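Local coordinates for dermonecrotic toxin (PDB 2EBF), which induces bone resorption and acts as a potent mitogen, as a toxin associated with the severe progressive form of atrophic rhinitis in pigs, at residues 73-78 and 99-104; 80-85 and 93-98; 55-60 and 116-121. All blocks are in the same frame, centred on the assembly; numbering follows the deposited sequence.

Contact 1: residues 73-78 and 99-104; sequences KRILAK and MELIDL. With GLC (alpha-D-glucopyranose), chain C.
Ile75 and Leu101 form the tight part of this contact. Helices 70-84 and 88-108 run nearly antiparallel here, at 162° between the two short segments. Between these segments the nearest CA atoms are those of Ile75 and Leu101, 6.7 Å apart. The two side chains lie alongside, pointing opposite ways, and Ile75 CG1 lies 3.9 Å from Leu101 CB. Chi1 of -80° puts Ile75 CG1 beside the backbone N, and the extended chi2 (162°) carries CD1 toward Ile102. There it meets CG1 more loosely at 4.5 Å. Phe118 of helix 115-129 and Leu57 of helix 54-60 also touch Ile75, so this side is buried.

The other side is more open. Leu101 CD1 rests 3.9 Å from Arg74 O and 4.1 Å from Lys78 CD. The bent Lys78 chain passes roughly perpendicular to Leu101, and its NZ forms a salt bridge with Glu97 one helical turn before Leu101. The guanidinium of Arg74 is exposed.

Asp103 belongs to a glycan pocket, with its OD2 3.4 Å from O6 of the glucose. Salt bridges to Arg122 and Lys147 hold its carboxylate, and Lys147 NZ also hydrogen-bonds the sugar. The arrangement is typical of an antiparallel helical bundle, here the membrane localization domain of this C-terminal fragment of the toxin, with a glycan bound at its flank.

Contact 2: residues 80-85 and 93-98; sequences QRIHNS and GLMHEL
Ile82 overlaps Leu94 lengthwise, its CG1 3.6 Å from Leu94 CB, and the two side chains run antiparallel to each other. Both branches of Ile82 are used. CG2 meets Met95 CG at 3.8 Å. CD1 continues from CG1 to Leu98 CD1, 3.7 Å away. Chi1 of -73° sets CG1 beside the backbone N and CG2 anti to it, which splits the two branches between Leu98 and Met95.

Leu94 reaches back with its two methyls. CD1 rests against the backbone carbonyl of Arg81 and near Ser85 CB. CD2 sits 3.7 Å above one face of the Arg81 guanidinium, toward its rim. On this side the contact ends in polar groups, with Arg81 exposed to solvent. Glu97 OE1, already paired with Lys78 NZ, accepts from a water at 3.0 Å. That water makes only a weak link to Arg81 NH1.

The contact lies near the turn of the hairpin of helices 70-84 and 88-108. The axes of the short segments 80-84 and 93-98 come within 9.3 Å. Helix 115-129 packs beside it through Leu125, which touches both Met95 and Leu98. Leu48, in the loop before helix 54-60, touches Ile82.

Contact 3: residues 55-60 and 116-121; sequences EVLKAR and NAFREL
Leu57 packs against Ala117, Phe118 and Leu121, joining the first and last helices of the four-helix bundle of the membrane localization domain. The segments 55-60 and 116-121 run at 145°, antiparallel but splayed. The bond to CB of Leu57 does not aim at helix 115-129 but passes beside it, and CG then brings the chain in. CG lies 4.0 Å from Leu121 CD2. The CD1 branch meets the same Leu121 methyl, also at 4.0 Å. The CD2 branch goes the other way, to Ala117 CB at 4.0 Å and Phe118 CE2 at 4.1 Å. It reaches the ring at its edge, near the ring plane. Chi1 of -143° and chi2 of -144° are both off the staggered values, and they leave one methyl for Leu121 and the other for Ala117 and Phe118.

Leu57 also touches Leu76, and Phe118 touches Ile102, so helices 70-84 and 88-108 close the inner side. Tyr105 of helix 88-108 meets Phe118 with their rings edge-to-face.

The outer end is exposed at Arg60. Its chain, bent at chi2 and chi3, heads toward the Glu120 end of segment 116-121 and touches Trp52. Arg60 NH2 stays 6.2 Å from Glu120 OE1. The backbone of Arg60 comes nearest to Ala117, their CA atoms 5.8 Å apart. Ala117 CB lies 3.8 Å from Arg60 O and 4.0 Å from Arg60 CB.

How the contacts relate
From the N terminus the chain passes helices 54-60, 70-84, 88-108 and 115-129 in turn. Contact 2 closes the shortest loop, between helices 70-84 and 88-108. Contact 1 joins the same two helices farther from their turn, so contact 2 nests inside it. Contact 3 closes the widest loop, bringing helix 115-129 back to helix 54-60, and both other contacts nest inside it. None of the loops cross. The inner hairpin and the outer pair share one core: Ile75 CD1 of contact 1 lies 3.6 Å from Phe118 CE1 of contact 3. Leu98 of contact 2 also touches Leu121 of contact 3.

Contact 1: residues 73-78 and 99-104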
loop_
_atom_site.group_PDB
_atom_site.type_symbol
_atom_site.label_atom_id
_atom_site.label_comp_id
_atom_site.label_asym_id
_atom_site.label_seq_id
_atom_site.Cartn_x
_atom_site.Cartn_y
_atom_site.Cartn_z
ATOM N N LYS A 73 15.129 9.061 -30.523
ATOM C CA LYS A 73 13.769 9.509 -30.812
ATOM C C LYS A 73 12.839 9.347 -29.607
ATOM O O LYS A 73 12.089 10.258 -29.282
ATOM C CB LYS A 73 13.203 8.791 -32.040
ATOM C CG LYS A 73 11.680 8.830 -32.130
ATOM C CD LYS A 73 11.137 8.743 -33.556
ATOM C CE LYS A 73 11.549 7.465 -34.262
ATOM N NZ LYS A 73 12.786 7.679 -35.080
ATOM N N ARG A 74 12.903 8.195 -28.942
ATOM C CA ARG A 74 12.058 7.941 -27.775
ATOM C C ARG A 74 12.433 8.811 -26.578
ATOM O O ARG A 74 11.577 9.174 -25.783
ATOM C CB ARG A 74 12.087 6.466 -27.390
ATOM C CG ARG A 74 11.229 5.598 -28.305
ATOM C CD ARG A 74 11.101 4.199 -27.753
ATOM N NE ARG A 74 12.390 3.521 -27.790
ATOM C CZ ARG A 74 12.664 2.451 -28.528
ATOM N NH1 ARG A 74 11.724 1.898 -29.296
ATOM N NH2 ARG A 74 13.886 1.929 -28.482
ATOM N N ILE A 75 13.711 9.145 -26.463
ATOM C CA ILE A 75 14.174 10.078 -25.432
ATOM C C ILE A 75 13.587 11.486 -25.661
ATOM O O ILE A 75 13.050 12.101 -24.732
ATOM C CB ILE A 75 15.726 10.045 -25.323
ATOM C CG1 ILE A 75 16.147 8.814 -24.492
ATOM C CG2 ILE A 75 16.283 11.341 -24.731
ATOM C CD1 ILE A 75 17.608 8.405 -24.641
ATOM N N LEU A 76 13.659 11.959 -26.905
ATOM C CA LEU A 76 13.083 13.256 -27.304
ATOM C C LEU A 76 11.575 13.292 -27.120
ATOM O O LEU A 76 11.015 14.301 -26.662
ATOM C CB LEU A 76 13.412 13.554 -28.774
ATOM C CG LEU A 76 14.833 14.009 -29.093
ATOM C CD1 LEU A 76 15.061 13.959 -30.603
ATOM C CD2 LEU A 76 15.096 15.418 -28.548
ATOM N N ALA A 77 10.920 12.192 -27.481
ATOM C CA ALA A 77 9.467 12.068 -27.328
ATOM C C ALA A 77 9.061 12.160 -25.865
ATOM O O ALA A 77 8.113 12.870 -25.526
ATOM C CB ALA A 77 8.972 10.762 -27.930
ATOM N N LYS A 78 9.774 11.433 -25.002
ATOM C CA LYS A 78 9.497 11.446 -23.565
ATOM C C LYS A 78 9.779 12.817 -22.935
ATOM O O LYS A 78 9.034 13.272 -22.063
ATOM C CB LYS A 78 10.269 10.341 -22.832
ATOM C CG LYS A 78 9.867 10.226 -21.355
ATOM C CD LYS A 78 9.588 8.803 -20.921
ATOM C CE LYS A 78 8.624 8.120 -21.859
ATOM N NZ LYS A 78 7.862 7.002 -21.255
ATOM N N MET A 99 14.698 9.029 -17.010
ATOM C CA MET A 99 15.933 8.634 -16.340
ATOM C C MET A 99 16.304 7.201 -16.739
ATOM O O MET A 99 17.443 6.949 -17.114
ATOM C CB MET A 99 15.802 8.738 -14.821
ATOM C CG MET A 99 15.723 10.155 -14.249
ATOM S SD MET A 99 15.584 9.991 -12.454
ATOM C CE MET A 99 15.160 11.657 -12.006
ATOM N N GLU A 100 15.338 6.275 -16.679
ATOM C CA GLU A 100 15.612 4.888 -17.089
ATOM C C GLU A 100 16.071 4.786 -18.553
ATOM O O GLU A 100 17.048 4.089 -18.842
ATOM C CB GLU A 100 14.453 3.919 -16.803
ATOM C CG GLU A 100 14.796 2.474 -17.268
ATOM C CD GLU A 100 13.732 1.426 -16.962
ATOM O OE1 GLU A 100 12.859 1.643 -16.096
ATOM O OE2 GLU A 100 13.786 0.352 -17.603
ATOM N N LEU A 101 15.388 5.488 -19.464
ATOM C CA LEU A 101 15.799 5.497 -20.873
ATOM C C LEU A 101 17.263 5.898 -21.044
ATOM O O LEU A 101 17.985 5.297 -21.838
ATOM C CB LEU A 101 14.907 6.426 -21.711
ATOM C CG LEU A 101 13.415 6.093 -21.795
ATOM C CD1 LEU A 101 12.745 6.974 -22.827
ATOM C CD2 LEU A 101 13.214 4.627 -22.133
ATOM N N ILE A 102 17.671 6.902 -20.300
ATOM C CA ILE A 102 19.027 7.350 -20.315
ATOM C C ILE A 102 19.992 6.332 -19.719
ATOM O O ILE A 102 20.995 6.066 -20.286
ATOM C CB ILE A 102 19.166 8.716 -19.666
ATOM C CG1 ILE A 102 18.361 9.740 -20.455
ATOM C CG2 ILE A 102 20.555 9.117 -19.560
ATOM C CD1 ILE A 102 18.225 11.014 -19.773
ATOM N N ASP A 103 19.639 5.763 -18.584
ATOM C CA ASP A 103 20.374 4.630 -18.002
ATOM C C ASP A 103 20.641 3.523 -19.029
ATOM O O ASP A 103 21.773 3.060 -19.177
ATOM C CB ASP A 103 19.599 4.030 -16.821
ATOM C CG ASP A 103 19.586 4.921 -15.595
ATOM O OD1 ASP A 103 20.397 5.875 -15.492
ATOM O OD2 ASP A 103 18.734 4.656 -14.719
ATOM N N LEU A 104 19.584 3.109 -19.729
ATOM C CA LEU A 104 19.647 2.018 -20.686
ATOM C C LEU A 104 20.511 2.377 -21.896
ATOM O O LEU A 104 21.290 1.552 -22.369
ATOM C CB LEU A 104 18.241 1.633 -21.151
ATOM C CG LEU A 104 17.322 0.940 -20.134
ATOM C CD1 LEU A 104 15.910 0.823 -20.691
ATOM C CD2 LEU A 104 17.854 -0.442 -19.750
HETATM C C1 GLC C . 21.934 3.863 -9.811
HETATM C C2 GLC C . 22.369 2.460 -9.387
HETATM C C3 GLC C . 23.614 2.051 -10.184
HETATM C C4 GLC C . 23.351 2.137 -11.686
HETATM C C5 GLC C . 22.791 3.513 -12.069
HETATM C C6 GLC C . 22.291 3.516 -13.508
HETATM O O1 GLC C . 22.978 4.773 -9.459
HETATM O O2 GLC C . 22.632 2.441 -7.978
HETATM O O3 GLC C . 24.047 0.730 -9.858
HETATM O O4 GLC C . 24.574 1.877 -12.399
HETATM O O5 GLC C . 21.685 3.881 -11.229
HETATM O O6 GLC C . 21.216 2.575 -13.619
#

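Contact 2: residues 80-85 and 93-98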
loop_
_atom_site.group_PDB
_atom_site.type_symbol
_atom_site.label_atom_id
_atom_site.label_comp_id
_atom_site.label_asym_id
_atom_site.label_seq_id
_atom_site.Cartn_x
_atom_site.Cartn_y
_atom_site.Cartn_z
ATOM N N GLN A 80 9.468 15.644 -24.433
ATOM C CA GLN A 80 8.347 16.477 -24.841
ATOM C C GLN A 80 7.112 16.233 -23.979
ATOM O O GLN A 80 6.471 17.188 -23.550
ATOM C CB GLN A 80 8.016 16.302 -26.325
ATOM C CG GLN A 80 6.976 17.310 -26.815
ATOM C CD GLN A 80 7.406 18.759 -26.596
ATOM O OE1 GLN A 80 6.879 19.450 -25.718
ATOM N NE2 GLN A 80 8.377 19.218 -27.381
ATOM N N ARG A 81 6.797 14.961 -23.724
ATOM C CA ARG A 81 5.667 14.598 -22.862
ATOM C C ARG A 81 5.803 15.194 -21.464
ATOM O O ARG A 81 4.810 15.619 -20.877
ATOM C CB ARG A 81 5.494 13.076 -22.763
ATOM C CG ARG A 81 4.853 12.424 -23.987
ATOM C CD ARG A 81 4.365 10.992 -23.675
ATOM N NE ARG A 81 3.216 10.985 -22.760
ATOM C CZ ARG A 81 2.806 9.939 -22.035
ATOM N NH1 ARG A 81 3.437 8.765 -22.086
ATOM N NH2 ARG A 81 1.752 10.073 -21.237
ATOM N N ILE A 82 7.028 15.216 -20.930
ATOM C CA ILE A 82 7.292 15.795 -19.608
ATOM C C ILE A 82 6.918 17.274 -19.591
ATOM O O ILE A 82 6.189 17.729 -18.701
ATOM C CB ILE A 82 8.771 15.585 -19.194
ATOM C CG1 ILE A 82 8.991 14.118 -18.826
ATOM C CG2 ILE A 82 9.175 16.491 -18.012
ATOM C CD1 ILE A 82 10.394 13.662 -19.023
ATOM N N HIS A 83 7.394 18.005 -20.595
ATOM C CA HIS A 83 7.131 19.440 -20.707
ATOM C C HIS A 83 5.662 19.773 -20.992
ATOM O O HIS A 83 5.201 20.865 -20.654
ATOM C CB HIS A 83 8.068 20.084 -21.740
ATOM C CG HIS A 83 9.468 20.276 -21.232
ATOM N ND1 HIS A 83 9.833 21.347 -20.441
ATOM C CD2 HIS A 83 10.588 19.527 -21.390
ATOM C CE1 HIS A 83 11.115 21.249 -20.136
ATOM N NE2 HIS A 83 11.600 20.160 -20.706
ATOM N N ASN A 84 4.941 18.832 -21.602
ATOM C CA ASN A 84 3.509 18.992 -21.866
ATOM C C ASN A 84 2.609 18.534 -20.722
ATOM O O ASN A 84 1.404 18.764 -20.758
ATOM C CB ASN A 84 3.105 18.257 -23.150
ATOM C CG ASN A 84 3.710 18.871 -24.399
ATOM O OD1 ASN A 84 4.229 19.995 -24.380
ATOM N ND2 ASN A 84 3.644 18.130 -25.500
ATOM N N SER A 85 3.193 17.894 -19.711
ATOM C CA SER A 85 2.425 17.280 -18.624
ATOM C C SER A 85 1.942 18.288 -17.575
ATOM O O SER A 85 2.747 18.950 -16.912
ATOM C CB SER A 85 3.248 16.173 -17.956
ATOM O OG SER A 85 2.514 15.548 -16.924
ATOM N N GLY A 93 6.352 10.909 -12.801
ATOM C CA GLY A 93 6.395 9.533 -13.337
ATOM C C GLY A 93 7.149 9.458 -14.648
ATOM O O GLY A 93 8.005 8.600 -14.822
ATOM N N LEU A 94 6.807 10.349 -15.577
ATOM C CA LEU A 94 7.500 10.463 -16.861
ATOM C C LEU A 94 8.984 10.805 -16.723
ATOM O O LEU A 94 9.824 10.295 -17.477
ATOM C CB LEU A 94 6.810 11.514 -17.731
ATOM C CG LEU A 94 5.422 11.123 -18.243
ATOM C CD1 LEU A 94 4.663 12.364 -18.713
ATOM C CD2 LEU A 94 5.499 10.068 -19.356
ATOM N N MET A 95 9.293 11.690 -15.781
ATOM C CA MET A 95 10.691 12.038 -15.486
ATOM C C MET A 95 11.511 10.836 -15.053
ATOM O O MET A 95 12.613 10.626 -15.556
ATOM C CB MET A 95 10.751 13.150 -14.450
ATOM C CG MET A 95 10.335 14.474 -15.052
ATOM S SD MET A 95 9.867 15.715 -13.854
ATOM C CE MET A 95 11.480 16.269 -13.284
ATOM N N HIS A 96 10.962 10.025 -14.154
ATOM C CA HIS A 96 11.637 8.781 -13.759
ATOM C C HIS A 96 11.815 7.825 -14.953
ATOM O O HIS A 96 12.863 7.205 -15.092
ATOM C CB HIS A 96 10.892 8.076 -12.620
ATOM C CG HIS A 96 11.091 8.699 -11.265
ATOM N ND1 HIS A 96 10.085 9.365 -10.600
ATOM C CD2 HIS A 96 12.162 8.716 -10.431
ATOM C CE1 HIS A 96 10.527 9.773 -9.420
ATOM N NE2 HIS A 96 11.788 9.399 -9.298
ATOM N N GLU A 97 10.796 7.722 -15.812
ATOM C CA GLU A 97 10.876 6.925 -17.035
ATOM C C GLU A 97 12.010 7.400 -17.948
ATOM O O GLU A 97 12.770 6.571 -18.481
ATOM C CB GLU A 97 9.533 6.933 -17.784
ATOM C CG GLU A 97 8.405 6.173 -17.060
ATOM C CD GLU A 97 7.036 6.327 -17.728
ATOM O OE1 GLU A 97 6.941 6.997 -18.763
ATOM O OE2 GLU A 97 6.045 5.775 -17.211
ATOM N N LEU A 98 12.145 8.718 -18.105
ATOM C CA LEU A 98 13.228 9.286 -18.916
ATOM C C LEU A 98 14.590 8.950 -18.332
ATOM O O LEU A 98 15.532 8.644 -19.072
ATOM C CB LEU A 98 13.109 10.808 -19.018
ATOM C CG LEU A 98 13.484 11.480 -20.357
ATOM C CD1 LEU A 98 13.801 12.962 -20.210
ATOM C CD2 LEU A 98 14.534 10.751 -21.220
HETATM O O HOH W 1 3.969 7.019 -19.209
#

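Contact 3: residues 55-60 and 116-121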
loop_
_atom_site.group_PDB
_atom_site.type_symbol
_atom_site.label_atom_id
_atom_site.label_comp_id
_atom_site.label_asym_id
_atom_site.label_seq_id
_atom_site.Cartn_x
_atom_site.Cartn_y
_atom_site.Cartn_z
ATOM N N GLU A 55 14.004 20.937 -28.015
ATOM C CA GLU A 55 14.795 21.744 -28.967
ATOM C C GLU A 55 16.203 21.991 -28.453
ATOM O O GLU A 55 17.170 21.938 -29.210
ATOM C CB GLU A 55 14.131 23.090 -29.276
ATOM C CG GLU A 55 12.844 23.017 -30.093
ATOM C CD GLU A 55 13.002 22.394 -31.476
ATOM O OE1 GLU A 55 14.093 22.458 -32.089
ATOM O OE2 GLU A 55 11.999 21.841 -31.965
ATOM N N VAL A 56 16.319 22.253 -27.162
ATOM C CA VAL A 56 17.623 22.474 -26.566
ATOM C C VAL A 56 18.451 21.172 -26.607
ATOM O O VAL A 56 19.627 21.181 -26.997
ATOM C CB VAL A 56 17.485 23.042 -25.137
ATOM C CG1 VAL A 56 18.768 22.879 -24.371
ATOM C CG2 VAL A 56 17.087 24.512 -25.191
ATOM N N LEU A 57 17.824 20.061 -26.230
ATOM C CA LEU A 57 18.477 18.750 -26.290
ATOM C C LEU A 57 19.022 18.447 -27.685
ATOM O O LEU A 57 20.148 17.960 -27.820
ATOM C CB LEU A 57 17.504 17.639 -25.894
ATOM C CG LEU A 57 17.997 16.432 -25.072
ATOM C CD1 LEU A 57 17.282 15.154 -25.495
ATOM C CD2 LEU A 57 19.516 16.231 -25.024
ATOM N N LYS A 58 18.208 18.742 -28.705
ATOM C CA LYS A 58 18.520 18.484 -30.111
ATOM C C LYS A 58 19.843 19.086 -30.540
ATOM O O LYS A 58 20.589 18.468 -31.295
ATOM C CB LYS A 58 17.410 19.039 -31.011
ATOM C CG LYS A 58 16.306 18.058 -31.352
ATOM C CD LYS A 58 14.960 18.760 -31.401
ATOM C CE LYS A 58 14.101 18.297 -32.556
ATOM N NZ LYS A 58 14.160 19.308 -33.658
ATOM N N ALA A 59 20.117 20.302 -30.078
ATOM C CA ALA A 59 21.361 20.980 -30.411
ATOM C C ALA A 59 22.524 20.421 -29.599
ATOM O O ALA A 59 23.620 20.252 -30.131
ATOM C CB ALA A 59 21.234 22.487 -30.204
ATOM N N ARG A 60 22.281 20.130 -28.321
ATOM C CA ARG A 60 23.323 19.638 -27.423
ATOM C C ARG A 60 23.750 18.212 -27.760
ATOM O O ARG A 60 24.925 17.872 -27.637
ATOM C CB ARG A 60 22.869 19.718 -25.954
ATOM C CG ARG A 60 22.796 21.141 -25.368
ATOM C CD ARG A 60 24.172 21.808 -25.272
ATOM N NE ARG A 60 24.887 21.372 -24.078
ATOM C CZ ARG A 60 25.362 22.173 -23.129
ATOM N NH1 ARG A 60 25.243 23.496 -23.212
ATOM N NH2 ARG A 60 25.982 21.634 -22.091
ATOM N N ASN A 116 27.337 13.048 -23.150
ATOM C CA ASN A 116 27.497 14.279 -22.369
ATOM C C ASN A 116 26.157 14.994 -22.151
ATOM O O ASN A 116 25.830 15.384 -21.025
ATOM C CB ASN A 116 28.505 15.238 -23.024
ATOM C CG ASN A 116 29.950 14.883 -22.716
ATOM O OD1 ASN A 116 30.237 13.897 -22.031
ATOM N ND2 ASN A 116 30.873 15.693 -23.227
ATOM N N ALA A 117 25.394 15.153 -23.232
ATOM C CA ALA A 117 24.073 15.797 -23.181
ATOM C C ALA A 117 23.084 14.987 -22.333
ATOM O O ALA A 117 22.346 15.555 -21.530
ATOM C CB ALA A 117 23.519 15.991 -24.596
ATOM N N PHE A 118 23.079 13.668 -22.515
ATOM C CA PHE A 118 22.120 12.797 -21.825
ATOM C C PHE A 118 22.380 12.763 -20.318
ATOM O O PHE A 118 21.446 12.795 -19.510
ATOM C CB PHE A 118 22.134 11.382 -22.418
ATOM C CG PHE A 118 21.479 11.272 -23.785
ATOM C CD1 PHE A 118 21.342 10.033 -24.402
ATOM C CD2 PHE A 118 20.988 12.401 -24.446
ATOM C CE1 PHE A 118 20.743 9.916 -25.666
ATOM C CE2 PHE A 118 20.383 12.288 -25.704
ATOM C CZ PHE A 118 20.264 11.042 -26.312
ATOM N N ARG A 119 23.652 12.717 -19.939
ATOM C CA ARG A 119 24.022 12.735 -18.521
ATOM C C ARG A 119 23.633 14.047 -17.851
ATOM O O ARG A 119 23.173 14.057 -16.700
ATOM C CB ARG A 119 25.524 12.483 -18.347
ATOM C CG ARG A 119 25.945 11.047 -18.686
ATOM C CD ARG A 119 27.452 10.870 -18.502
ATOM N NE ARG A 119 27.831 9.456 -18.536
ATOM C CZ ARG A 119 28.724 8.917 -19.365
ATOM N NH1 ARG A 119 29.365 9.665 -20.256
ATOM N NH2 ARG A 119 28.980 7.616 -19.292
ATOM N N GLU A 120 23.825 15.155 -18.563
ATOM C CA GLU A 120 23.434 16.454 -18.032
ATOM C C GLU A 120 21.924 16.505 -17.834
ATOM O O GLU A 120 21.442 16.952 -16.795
ATOM C CB GLU A 120 23.907 17.595 -18.936
ATOM C CG GLU A 120 23.194 18.943 -18.671
ATOM C CD GLU A 120 23.470 19.531 -17.286
ATOM O OE1 GLU A 120 22.769 20.508 -16.877
ATOM O OE2 GLU A 120 24.397 19.032 -16.608
ATOM N N LEU A 121 21.188 16.031 -18.831
ATOM C CA LEU A 121 19.732 15.963 -18.745
ATOM C C LEU A 121 19.277 15.085 -17.575
ATOM O O LEU A 121 18.348 15.444 -16.852
ATOM C CB LEU A 121 19.143 15.438 -20.057
ATOM C CG LEU A 121 17.628 15.236 -20.133
ATOM C CD1 LEU A 121 16.842 16.509 -19.793
ATOM C CD2 LEU A 121 17.239 14.717 -21.507
#